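Local coordinates for protein catalase (Corynebacterium glutamicum, PDB 4B7H) that catalyses, as a haem catalase, the breakdown of hydrogen peroxide to water and oxygen, is inhibited by nitric oxide, and binds NADPH, at residues V64-I68 / Q355-R359; L80-D85 / L94-G98; V86-K91 / W216-E220; A127-Y131 / Q325-D329. All coordinates share one frame; numbering follows the deposited sequence. Where two conformers were deposited one is given.

Contact 1 of 4, residues V64-I68 / Q355-R359; sequences VPERI and QQRYR. With HEM (protoporphyrin IX containing Fe), chain E.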
# COMPACT_ATOMS: atom_id res chain seq x y z
N VAL A 64 10.53 -2.96 -1.03
CA VAL A 64 9.76 -1.82 -0.56
C VAL A 64 10.35 -0.59 -1.26
O VAL A 64 11.45 -0.65 -1.79
CB VAL A 64 9.87 -1.70 0.97
CG1 VAL A 64 9.22 -2.92 1.61
CG2 VAL A 64 11.33 -1.60 1.41
N PRO A 65 9.60 0.54 -1.30
CA PRO A 65 10.18 1.72 -1.93
C PRO A 65 11.48 2.14 -1.24
O PRO A 65 11.56 2.20 -0.01
CB PRO A 65 9.11 2.79 -1.72
CG PRO A 65 7.84 2.01 -1.51
CD PRO A 65 8.27 0.81 -0.74
N GLU A 66 12.52 2.40 -2.03
CA GLU A 66 13.76 2.92 -1.46
C GLU A 66 13.54 4.39 -1.09
O GLU A 66 12.61 5.04 -1.60
CB GLU A 66 14.91 2.78 -2.47
CG GLU A 66 14.81 3.73 -3.66
CD GLU A 66 15.88 3.52 -4.73
OE1 GLU A 66 16.43 2.39 -4.84
OE2 GLU A 66 16.16 4.48 -5.48
N ARG A 67 14.39 4.93 -0.22
CA ARG A 67 14.33 6.35 0.10
C ARG A 67 14.53 7.22 -1.14
O ARG A 67 15.35 6.90 -2.01
CB ARG A 67 15.46 6.72 1.06
CG ARG A 67 15.34 6.12 2.42
CD ARG A 67 16.74 6.13 3.05
NE ARG A 67 16.72 5.74 4.45
CZ ARG A 67 16.55 4.49 4.88
NH1 ARG A 67 16.42 3.49 4.00
NH2 ARG A 67 16.52 4.24 6.18
N ILE A 68 13.81 8.34 -1.18
CA ILE A 68 14.16 9.42 -2.10
C ILE A 68 14.37 10.71 -1.30
O ILE A 68 13.46 11.17 -0.60
CB ILE A 68 13.09 9.63 -3.22
CG1 ILE A 68 13.49 10.83 -4.09
CG2 ILE A 68 11.67 9.79 -2.65
CD1 ILE A 68 12.60 11.03 -5.33
N GLN A 355 7.31 10.89 4.28
CA GLN A 355 7.79 9.83 3.41
C GLN A 355 7.78 8.47 4.12
O GLN A 355 7.43 7.44 3.53
CB GLN A 355 9.19 10.11 2.85
CG GLN A 355 9.60 8.98 1.89
CD GLN A 355 10.82 9.26 1.04
OE1 GLN A 355 11.51 8.31 0.62
NE2 GLN A 355 11.09 10.53 0.74
N GLN A 356 8.15 8.47 5.40
CA GLN A 356 8.24 7.22 6.15
C GLN A 356 6.89 6.53 6.33
O GLN A 356 6.81 5.30 6.28
CB GLN A 356 8.95 7.47 7.48
CG GLN A 356 10.44 7.73 7.26
CD GLN A 356 11.07 8.64 8.29
OE1 GLN A 356 10.43 9.06 9.26
NE2 GLN A 356 12.36 8.95 8.09
N ARG A 357 5.83 7.33 6.51
CA ARG A 357 4.49 6.78 6.58
C ARG A 357 4.16 5.98 5.30
O ARG A 357 3.45 4.98 5.37
CB ARG A 357 3.46 7.90 6.78
CG ARG A 357 3.52 8.51 8.17
CD ARG A 357 2.77 9.85 8.28
NE ARG A 357 3.12 10.50 9.54
CZ ARG A 357 3.50 11.77 9.67
NH1 ARG A 357 3.50 12.59 8.63
NH2 ARG A 357 3.84 12.21 10.88
N TYR A 358 4.67 6.44 4.16
CA TYR A 358 4.47 5.74 2.88
C TYR A 358 5.49 4.61 2.66
O TYR A 358 5.12 3.48 2.32
CB TYR A 358 4.60 6.74 1.73
CG TYR A 358 4.78 6.09 0.37
CD1 TYR A 358 3.73 5.39 -0.22
CD2 TYR A 358 5.99 6.14 -0.30
CE1 TYR A 358 3.89 4.78 -1.45
CE2 TYR A 358 6.16 5.53 -1.54
CZ TYR A 358 5.10 4.85 -2.10
OH TYR A 358 5.22 4.23 -3.32
N ARG A 359 6.76 4.94 2.83
CA ARG A 359 7.88 4.06 2.50
C ARG A 359 7.87 2.80 3.36
O ARG A 359 8.18 1.71 2.88
CB ARG A 359 9.19 4.84 2.71
CG ARG A 359 10.42 4.02 2.53
CD ARG A 359 11.66 4.86 2.54
NE ARG A 359 12.10 5.38 3.84
CZ ARG A 359 12.70 4.66 4.78
NH1 ARG A 359 12.87 3.35 4.63
NH2 ARG A 359 13.12 5.26 5.90
CHA HEM E . 16.82 11.69 3.39
CHB HEM E . 13.79 15.41 2.64
CHC HEM E . 17.56 18.44 2.90
CHD HEM E . 20.04 14.94 5.09
C1A HEM E . 15.68 12.42 3.15
C2A HEM E . 14.34 11.89 3.01
C3A HEM E . 13.51 12.93 2.82
C4A HEM E . 14.29 14.14 2.82
CMA HEM E . 11.99 12.91 2.64
CAA HEM E . 13.97 10.39 3.10
CBA HEM E . 13.73 10.02 4.56
CGA HEM E . 13.18 8.62 4.72
O1A HEM E . 13.58 7.96 5.71
O2A HEM E . 12.35 8.16 3.89
C1B HEM E . 14.54 16.56 2.61
C2B HEM E . 14.05 17.89 2.33
C3B HEM E . 15.11 18.72 2.38
C4B HEM E . 16.28 17.94 2.72
CMB HEM E . 12.58 18.21 2.00
CAB HEM E . 15.18 20.25 2.18
CBB HEM E . 14.14 21.05 2.43
C1C HEM E . 18.51 17.80 3.68
C2C HEM E . 19.59 18.42 4.44
C3C HEM E . 20.27 17.43 5.04
C4C HEM E . 19.63 16.18 4.69
CMC HEM E . 19.88 19.94 4.50
CAC HEM E . 21.47 17.49 6.01
CBC HEM E . 21.70 18.54 6.82
C1D HEM E . 19.44 13.76 4.76
C2D HEM E . 19.99 12.49 5.11
C3D HEM E . 19.00 11.47 4.59
C4D HEM E . 17.94 12.22 3.98
CMD HEM E . 21.30 12.21 5.84
CAD HEM E . 19.14 9.96 4.74
CBD HEM E . 18.75 9.59 6.17
CGD HEM E . 19.00 8.11 6.29
O1D HEM E . 18.02 7.34 6.46
O2D HEM E . 20.18 7.71 6.18
NA HEM E . 15.62 13.80 3.03
NB HEM E . 15.90 16.62 2.85
NC HEM E . 18.56 16.43 3.87
ND HEM E . 18.23 13.57 4.09
FE HEM E . 17.11 15.10 3.42
O HOH W 1 12.64 1.52 2.45
O HOH W 2 10.29 6.06 -0.50

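Contact 2 of 4, residues L80-D85 / L94-G98; sequences LHITED and LFQPG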
# COMPACT_ATOMS: atom_id res chain seq x y z
N LEU A 80 27.10 7.39 22.53
CA LEU A 80 27.49 8.78 22.73
C LEU A 80 27.96 8.96 24.17
O LEU A 80 27.25 8.60 25.10
CB LEU A 80 26.29 9.70 22.47
CG LEU A 80 26.45 11.18 22.85
CD1 LEU A 80 27.47 11.85 21.93
CD2 LEU A 80 25.11 11.89 22.80
N HIS A 81 29.16 9.53 24.34
CA HIS A 81 29.71 9.79 25.67
C HIS A 81 29.93 11.29 25.89
O HIS A 81 30.70 11.91 25.16
CB HIS A 81 31.05 9.06 25.84
CG HIS A 81 30.93 7.57 25.85
ND1 HIS A 81 31.09 6.82 27.00
CD2 HIS A 81 30.66 6.68 24.86
CE1 HIS A 81 30.93 5.54 26.71
NE2 HIS A 81 30.67 5.43 25.42
N ILE A 82 29.29 11.86 26.90
CA ILE A 82 29.51 13.27 27.23
C ILE A 82 30.74 13.42 28.13
O ILE A 82 30.88 12.71 29.12
CB ILE A 82 28.27 13.87 27.91
CG1 ILE A 82 27.03 13.65 27.04
CG2 ILE A 82 28.47 15.35 28.19
CD1 ILE A 82 27.17 14.14 25.60
N THR A 83 31.63 14.35 27.77
CA THR A 83 32.86 14.56 28.54
C THR A 83 33.05 16.01 29.02
O THR A 83 34.00 16.31 29.74
CB THR A 83 34.12 14.13 27.74
OG1 THR A 83 34.26 14.94 26.57
CG2 THR A 83 34.04 12.65 27.33
N GLU A 84 32.15 16.89 28.60
CA GLU A 84 32.19 18.29 29.01
C GLU A 84 30.88 18.67 29.69
O GLU A 84 29.92 17.92 29.65
CB GLU A 84 32.40 19.18 27.78
CG GLU A 84 33.73 18.96 27.09
CD GLU A 84 34.89 19.58 27.85
OE1 GLU A 84 34.76 20.73 28.31
OE2 GLU A 84 35.93 18.90 27.99
N ASP A 85 30.86 19.83 30.34
CA ASP A 85 29.64 20.36 30.94
C ASP A 85 29.05 21.46 30.07
O ASP A 85 29.56 22.59 30.05
CB ASP A 85 29.92 20.87 32.36
CG ASP A 85 28.66 21.27 33.11
OD1 ASP A 85 27.59 21.39 32.48
OD2 ASP A 85 28.74 21.45 34.34
N LEU A 94 20.39 13.92 27.06
CA LEU A 94 21.54 13.18 26.53
C LEU A 94 22.84 13.98 26.60
O LEU A 94 23.93 13.39 26.51
CB LEU A 94 21.30 12.71 25.09
CG LEU A 94 21.60 13.72 23.97
CD1 LEU A 94 21.61 13.02 22.62
CD2 LEU A 94 20.59 14.88 23.96
N PHE A 95 22.75 15.30 26.73
CA PHE A 95 23.93 16.16 26.71
C PHE A 95 24.42 16.56 28.10
O PHE A 95 25.39 17.30 28.23
CB PHE A 95 23.68 17.43 25.88
CG PHE A 95 23.58 17.18 24.39
CD1 PHE A 95 24.38 16.24 23.76
CD2 PHE A 95 22.70 17.93 23.62
CE1 PHE A 95 24.28 16.02 22.39
CE2 PHE A 95 22.59 17.72 22.25
CZ PHE A 95 23.39 16.78 21.63
N GLN A 96 23.75 16.06 29.15
CA GLN A 96 24.16 16.39 30.52
C GLN A 96 25.45 15.66 30.92
O GLN A 96 25.81 14.65 30.32
CB GLN A 96 23.01 16.09 31.50
CG GLN A 96 21.72 16.84 31.18
CD GLN A 96 21.92 18.35 31.08
OE1 GLN A 96 22.28 19.01 32.05
NE2 GLN A 96 21.69 18.90 29.88
N PRO A 97 26.18 16.19 31.92
CA PRO A 97 27.50 15.64 32.25
C PRO A 97 27.49 14.13 32.50
O PRO A 97 26.61 13.60 33.17
CB PRO A 97 27.87 16.38 33.54
CG PRO A 97 27.19 17.70 33.41
CD PRO A 97 25.89 17.41 32.71
N GLY A 98 28.47 13.45 31.91
CA GLY A 98 28.64 12.03 32.14
C GLY A 98 27.69 11.08 31.42
O GLY A 98 27.87 9.87 31.51
O HOH W 3 30.65 15.38 31.15
O HOH W 4 27.21 18.45 29.81

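Contact 3 of 4, residues V86-K91 / W216-E220; sequences VSEYTK and WINAE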
# COMPACT_ATOMS: atom_id res chain seq x y z
N VAL A 86 27.97 21.15 29.34
CA VAL A 86 27.28 22.14 28.51
C VAL A 86 25.91 22.49 29.10
O VAL A 86 25.05 23.05 28.41
CB VAL A 86 27.13 21.69 27.03
CG1 VAL A 86 28.49 21.61 26.37
CG2 VAL A 86 26.39 20.35 26.92
N SER A 87 25.71 22.17 30.38
CA SER A 87 24.43 22.40 31.05
C SER A 87 24.03 23.87 31.12
O SER A 87 22.85 24.19 31.24
CB SER A 87 24.42 21.78 32.45
OG SER A 87 25.32 22.44 33.32
N GLU A 88 24.99 24.79 31.03
CA GLU A 88 24.63 26.21 30.99
C GLU A 88 23.88 26.55 29.70
O GLU A 88 23.11 27.51 29.66
CB GLU A 88 25.85 27.10 31.17
CG GLU A 88 26.88 27.00 30.07
CD GLU A 88 28.15 27.76 30.39
OE1 GLU A 88 28.07 29.00 30.52
OE2 GLU A 88 29.22 27.12 30.52
N TYR A 89 24.09 25.74 28.66
CA TYR A 89 23.48 26.01 27.35
C TYR A 89 22.24 25.17 27.01
O TYR A 89 21.34 25.64 26.32
CB TYR A 89 24.51 25.79 26.25
CG TYR A 89 25.81 26.51 26.46
CD1 TYR A 89 25.89 27.89 26.36
CD2 TYR A 89 26.97 25.80 26.73
CE1 TYR A 89 27.09 28.55 26.54
CE2 TYR A 89 28.18 26.45 26.91
CZ TYR A 89 28.23 27.82 26.82
OH TYR A 89 29.42 28.47 27.00
N THR A 90 22.22 23.92 27.46
CA THR A 90 21.09 23.04 27.14
C THR A 90 20.71 22.13 28.29
O THR A 90 21.58 21.66 29.04
CB THR A 90 21.35 22.18 25.88
OG1 THR A 90 20.19 21.38 25.59
CG2 THR A 90 22.55 21.27 26.09
N LYS A 91 19.41 21.88 28.42
CA LYS A 91 18.90 20.95 29.40
C LYS A 91 18.64 19.58 28.78
O LYS A 91 18.13 18.68 29.46
CB LYS A 91 17.60 21.47 30.02
CG LYS A 91 16.43 21.53 29.03
CD LYS A 91 15.13 21.94 29.72
CE LYS A 91 13.97 21.98 28.73
NZ LYS A 91 12.71 22.41 29.40
N TRP A 216 19.46 25.57 21.32
CA TRP A 216 19.59 24.89 22.60
C TRP A 216 18.92 25.78 23.63
O TRP A 216 19.06 27.01 23.60
CB TRP A 216 21.07 24.71 22.97
CG TRP A 216 21.69 23.43 22.48
CD1 TRP A 216 21.11 22.48 21.69
CD2 TRP A 216 23.01 22.96 22.78
NE1 TRP A 216 22.00 21.44 21.48
CE2 TRP A 216 23.17 21.71 22.14
CE3 TRP A 216 24.08 23.47 23.53
CZ2 TRP A 216 24.35 20.97 22.22
CZ3 TRP A 216 25.25 22.74 23.62
CH2 TRP A 216 25.38 21.51 22.96
N ILE A 217 18.17 25.16 24.54
CA ILE A 217 17.52 25.90 25.61
C ILE A 217 17.90 25.25 26.94
O ILE A 217 17.83 24.02 27.09
CB ILE A 217 15.98 25.91 25.45
CG1 ILE A 217 15.58 26.44 24.06
CG2 ILE A 217 15.33 26.75 26.52
CD1 ILE A 217 14.08 26.63 23.89
N ASN A 218 18.33 26.08 27.90
CA ASN A 218 18.75 25.56 29.20
C ASN A 218 17.57 25.41 30.18
O ASN A 218 16.42 25.68 29.82
CB ASN A 218 19.92 26.39 29.79
CG ASN A 218 19.51 27.79 30.22
OD1 ASN A 218 18.33 28.11 30.30
ND2 ASN A 218 20.50 28.64 30.50
N ALA A 219 17.86 24.99 31.40
CA ALA A 219 16.81 24.71 32.38
C ALA A 219 16.01 25.96 32.74
O ALA A 219 14.84 25.86 33.12
CB ALA A 219 17.41 24.08 33.64
N GLU A 220 16.64 27.13 32.61
CA GLU A 220 15.98 28.38 32.95
C GLU A 220 15.20 28.95 31.76
O GLU A 220 14.51 29.97 31.90
CB GLU A 220 17.00 29.40 33.49
CG GLU A 220 17.95 29.99 32.46
CD GLU A 220 19.33 30.33 33.01
OE1 GLU A 220 19.67 29.88 34.13
OE2 GLU A 220 20.09 31.06 32.32
O HOH W 5 20.28 23.50 31.49
O HOH W 6 13.59 25.20 29.65

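Contact 4 of 4, residues A127-Y131 / Q325-D329; sequences ALRFY and QIALD. Unlike the reference sequence in segment 325-329: Ile326 (reference Leu). With HEM (protoporphyrin IX containing Fe), chain E.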
# COMPACT_ATOMS: atom_id res chain seq x y z
N ALA A 127 23.64 10.47 9.37
CA ALA A 127 22.38 10.56 10.10
C ALA A 127 22.39 9.76 11.39
O ALA A 127 22.45 8.53 11.36
CB ALA A 127 21.23 10.12 9.20
N LEU A 128 22.29 10.47 12.51
CA LEU A 128 22.41 9.87 13.84
C LEU A 128 21.08 9.81 14.56
O LEU A 128 20.29 10.74 14.47
CB LEU A 128 23.36 10.72 14.68
CG LEU A 128 24.81 10.72 14.22
CD1 LEU A 128 25.48 12.01 14.63
CD2 LEU A 128 25.53 9.51 14.81
N ARG A 129 20.85 8.71 15.28
CA ARG A 129 19.78 8.64 16.28
C ARG A 129 20.40 8.40 17.64
O ARG A 129 21.22 7.49 17.80
CB ARG A 129 18.83 7.47 16.00
CG ARG A 129 17.97 7.11 17.22
CD ARG A 129 16.75 6.30 16.81
NE ARG A 129 15.96 7.09 15.87
CZ ARG A 129 15.12 6.59 14.97
NH1 ARG A 129 14.93 5.28 14.88
NH2 ARG A 129 14.48 7.41 14.14
N PHE A 130 19.99 9.20 18.62
CA PHE A 130 20.35 8.96 20.00
C PHE A 130 19.11 8.48 20.75
O PHE A 130 18.08 9.16 20.77
CB PHE A 130 20.92 10.23 20.63
CG PHE A 130 22.09 10.79 19.87
CD1 PHE A 130 23.32 10.15 19.92
CD2 PHE A 130 21.97 11.93 19.08
CE1 PHE A 130 24.41 10.63 19.22
CE2 PHE A 130 23.06 12.43 18.36
CZ PHE A 130 24.28 11.78 18.43
N TYR A 131 19.20 7.28 21.33
CA TYR A 131 18.07 6.70 22.06
C TYR A 131 18.10 7.26 23.49
O TYR A 131 18.58 6.59 24.41
CB TYR A 131 18.14 5.17 22.07
CG TYR A 131 18.00 4.52 20.69
CD1 TYR A 131 19.10 4.36 19.84
CD2 TYR A 131 16.76 4.06 20.24
CE1 TYR A 131 18.98 3.76 18.59
CE2 TYR A 131 16.62 3.46 18.98
CZ TYR A 131 17.73 3.31 18.17
OH TYR A 131 17.62 2.73 16.92
N GLN A 325 14.98 -0.15 7.18
CA GLN A 325 13.74 0.27 7.84
C GLN A 325 13.90 1.33 8.94
O GLN A 325 12.91 1.75 9.53
CB GLN A 325 13.03 -0.93 8.47
CG GLN A 325 12.53 -1.93 7.45
CD GLN A 325 11.63 -2.99 8.07
OE1 GLN A 325 10.61 -3.37 7.48
NE2 GLN A 325 12.00 -3.49 9.26
N ILE A 326 15.13 1.75 9.25
CA ILE A 326 15.26 2.85 10.19
C ILE A 326 14.61 4.09 9.57
O ILE A 326 14.61 4.27 8.35
CB ILE A 326 16.72 3.10 10.65
CG1 ILE A 326 16.73 3.81 12.01
CG2 ILE A 326 17.53 3.89 9.61
CD1 ILE A 326 18.10 3.85 12.67
N ALA A 327 13.99 4.90 10.42
CA ALA A 327 13.26 6.08 9.97
C ALA A 327 13.87 7.30 10.64
O ALA A 327 13.37 7.77 11.67
CB ALA A 327 11.77 5.94 10.31
N LEU A 328 14.98 7.78 10.10
CA LEU A 328 15.69 8.89 10.71
C LEU A 328 15.00 10.19 10.31
O LEU A 328 14.61 10.35 9.15
CB LEU A 328 17.16 8.87 10.30
CG LEU A 328 17.90 7.66 10.92
CD1 LEU A 328 19.16 7.28 10.14
CD2 LEU A 328 18.26 7.93 12.38
N ASP A 329 14.82 11.10 11.26
CA ASP A 329 13.90 12.22 11.06
C ASP A 329 14.34 13.42 11.90
O ASP A 329 14.40 13.32 13.12
CB ASP A 329 12.50 11.72 11.47
CG ASP A 329 11.43 12.80 11.44
OD1 ASP A 329 11.69 13.94 11.00
OD2 ASP A 329 10.29 12.48 11.87
CHA HEM E . 16.82 11.69 3.39
CHB HEM E . 13.79 15.41 2.64
CHC HEM E . 17.56 18.44 2.90
CHD HEM E . 20.04 14.94 5.09
C1A HEM E . 15.68 12.42 3.15
C2A HEM E . 14.34 11.89 3.01
C3A HEM E . 13.51 12.93 2.82
C4A HEM E . 14.29 14.14 2.82
CMA HEM E . 11.99 12.91 2.64
CAA HEM E . 13.97 10.39 3.10
CBA HEM E . 13.73 10.02 4.56
CGA HEM E . 13.18 8.62 4.72
O1A HEM E . 13.58 7.96 5.71
O2A HEM E . 12.35 8.16 3.89
C1B HEM E . 14.54 16.56 2.61
C2B HEM E . 14.05 17.89 2.33
C3B HEM E . 15.11 18.72 2.38
C4B HEM E . 16.28 17.94 2.72
CMB HEM E . 12.58 18.21 2.00
CAB HEM E . 15.18 20.25 2.18
CBB HEM E . 14.14 21.05 2.43
C1C HEM E . 18.51 17.80 3.68
C2C HEM E . 19.59 18.42 4.44
C3C HEM E . 20.27 17.43 5.04
C4C HEM E . 19.63 16.18 4.69
CMC HEM E . 19.88 19.94 4.50
CAC HEM E . 21.47 17.49 6.01
CBC HEM E . 21.70 18.54 6.82
C1D HEM E . 19.44 13.76 4.76
C2D HEM E . 19.99 12.49 5.11
C3D HEM E . 19.00 11.47 4.59
C4D HEM E . 17.94 12.22 3.98
CMD HEM E . 21.30 12.21 5.84
CAD HEM E . 19.14 9.96 4.74
CBD HEM E . 18.75 9.59 6.17
CGD HEM E . 19.00 8.11 6.29
O1D HEM E . 18.02 7.34 6.46
O2D HEM E . 20.18 7.71 6.18
NA HEM E . 15.62 13.80 3.03
NB HEM E . 15.90 16.62 2.85
NC HEM E . 18.56 16.43 3.87
ND HEM E . 18.23 13.57 4.09
FE HEM E . 17.11 15.10 3.42

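Contact 1 of 4, residues V64-I68 / Q355-R359
Gln355 grips Ile68 with both ends of its amide. Ile68 N gives its hydrogen to Gln355 OE1 at 2.9 Å, on a lone pair in the carbonyl plane, while Gln355 NE2 returns a nearly straight bond to Ile68 O at 2.8 Å. With CG anti to the backbone N (chi1 -177°) and an extended chain, the glutamine spans from helix to loop, and the paired bonds fix how its amide is turned. A water donating to both Gln355 OE1 and Glu66 O adds a further link.

Beside this clasp NH2 of Arg359 stands over one face of the Arg67 guanidinium, toward its rim, the planes 31° apart, with Arg359 NH2 3.6 Å from Arg67 NH2. Both serve the haem propionates, whose negative charge probably makes this neighbourhood favourable. Arg359 takes one carboxylate with two nitrogens, NE to HEM O2A (2.8 Å) and NH2 to HEM O1A (2.7 Å), and Arg67 NE reaches HEM O1D of the other. Gln356 NE2 also donates to HEM O1A, almost straight. This is the propionate end of the buried catalase haem site; helix 343-359 also carries Tyr352, probably the proximal iron ligand, as in related catalases.

Farther out, Glu324 O accepts from NH1 of both arginines and helps to orient them. Pro65 CG rests 3.9 Å from Tyr358 CE2, while the Tyr358 hydroxyl bonds to Asn63 O of the second subunit.

Contact 2 of 4, residues L80-D85 / L94-G98
Ile82 and Gly98 bring the two backbones together, their CA atoms 5.1 Å apart, where strand 73-82 ends and the return toward strand 100-108 begins. Here Gly98 N and Ile82 O are not bonded to each other, and a water accepts from Gly98 N and donates to Glu84 O, with a weak, long bond to Ile82 O as well. A second water donates to Glu84 O and Phe95 O, so solvent rather than direct bonds ties the segments at this end. Gly98 has a positive phi (77°), a conformation that glycine takes without strain.

The connection joins two neighbouring antiparallel strands of the catalase beta-barrel, and its apolar residues fold back over the strand they have just left. Ile82 is the centre of this packing. Its CG1 lies 3.2 Å from Leu94 O, and its CD1 meets the Phe95 ring at the edge, 3.9 Å from Phe95 CD1. Placing CG2 anti to the backbone N (chi1 -54° for CG1) lets that branch reach Phe95 O and Gln96 O.

Two residues earlier on the strand, Leu80 CD2 touches Leu94 CD1 at 3.7 Å, the two side chains meeting at about a right angle, with Phe130 of strand 125-132 against both. On the exposed side Asp85 OD1 lies 3.8 Å from Pro97 CG, a contact without polar pairing; Ser87 OG is the hydrogen-bonding partner of that carboxylate.

Contact 3 of 4, residues V86-K91 / W216-E220
Thr90 sits over one face of the Trp216 indole, at the place where the long connection between barrel strands 73-82 and 100-108 packs on the end of strand 214-217, within the antiparallel catalase barrel. Its CG2 lies 3.7 Å from the centroid of the Trp216 six-membered ring and only 13° off the normal, a CH-pi contact. Threonine suits the site because its two branches divide the work: the methyl faces the ring, and OG1, anti to the backbone N (chi1 -178°), bonds to Gly336 O. Tyr89 approaches the same indole differently, at the edge, with Tyr89 CB 3.6 Å from Trp216 CE3, while Val86 touches it obliquely near CZ3. The bulky, flat indole thus serves three loop residues at once, and its NE1 is satisfied by Tyr228 OH.

The turn is drawn together by Val86 O, which accepts from the N atoms of both Tyr89 and Thr90. Lys91 N donates to Ile217 O at 3.0 Å. Asn218 ND2 bonds to Glu88 O, also at 3.0 Å and tilted 31° from the carbonyl plane, and to Glu220 OE2 from above the carboxylate plane, while OD1 accepts from Lys222 N. On the outer side Lys91 runs extended from CG along the turn, and Lys91 NZ donates to a water that in turn donates to Asn218 O, 2.9 Å from the water oxygen.

Contact 4 of 4, residues A127-Y131 / Q325-D329
Leu328 wedges its two methyls against the strand, and here the contact is tight. Its CD1 lies 3.6 Å from Ala127 CB, and its CD2 comes to 3.7 Å from Arg129 CB. A small alanine lets the leucine settle close to the barrel wall, and with CG anti to the carbonyl carbon (chi1 -68°) the branched end is directed to the strand. CD2 also stands over one face of the Arg129 guanidinium, offset toward the rim.

The other end, though buried from solvent as well, is more loosely fitted: Ile326 CD1 comes only to 4.4 Å from Tyr131 OH, which is hydrogen-bonded to Val369 O, and Ile326 CG1 meets the Arg129 guanidinium obliquely. The one direct bond, Arg129 NH2 to Ala327 O, is short at 2.7 Å but strongly bent (129°), hence weak. The arginine's charge is met mainly by Asp138 on the adjoining strand 135-142, a salt bridge through NE, while NH1 goes to Asn370 OD1. Arg129 suits the place because its bent chain stays apolar as far as CD, which lies on the Tyr131 ring face.

Haem lies next to the tight end, with Leu328 CD1 3.9 Å from HEM O1D and Ala127 CB near the propionate carbon CBD. Barrel strand and covering loop together thus form part of the apolar lining beside the propionates, in the haem pocket of the catalase barrel.

Overall arrangement
Contacts 1 and 4 are buried and share the haem; contacts 2 and 3 lie farther from the chain's centre and are partly exposed. The two haem contacts touch, Gln356 NE2 and Arg359 NH2 bonding to backbone carbonyls of loop 325-329. Chemistry follows place: arginines and amides gather round the propionates in contact 1, whereas contact 4 is mainly apolar with one weak bond. Contacts 2 and 3 join through the long connection 83-99, where Gln96 NE2 bonds to Thr90 O, and both combine an apolar interior with water bridges toward solvent. Contacts 2, 3 and 4 reach the same sheet, and Phe130 packs on Leu80 and Leu94 to connect contact 4 with contact 2.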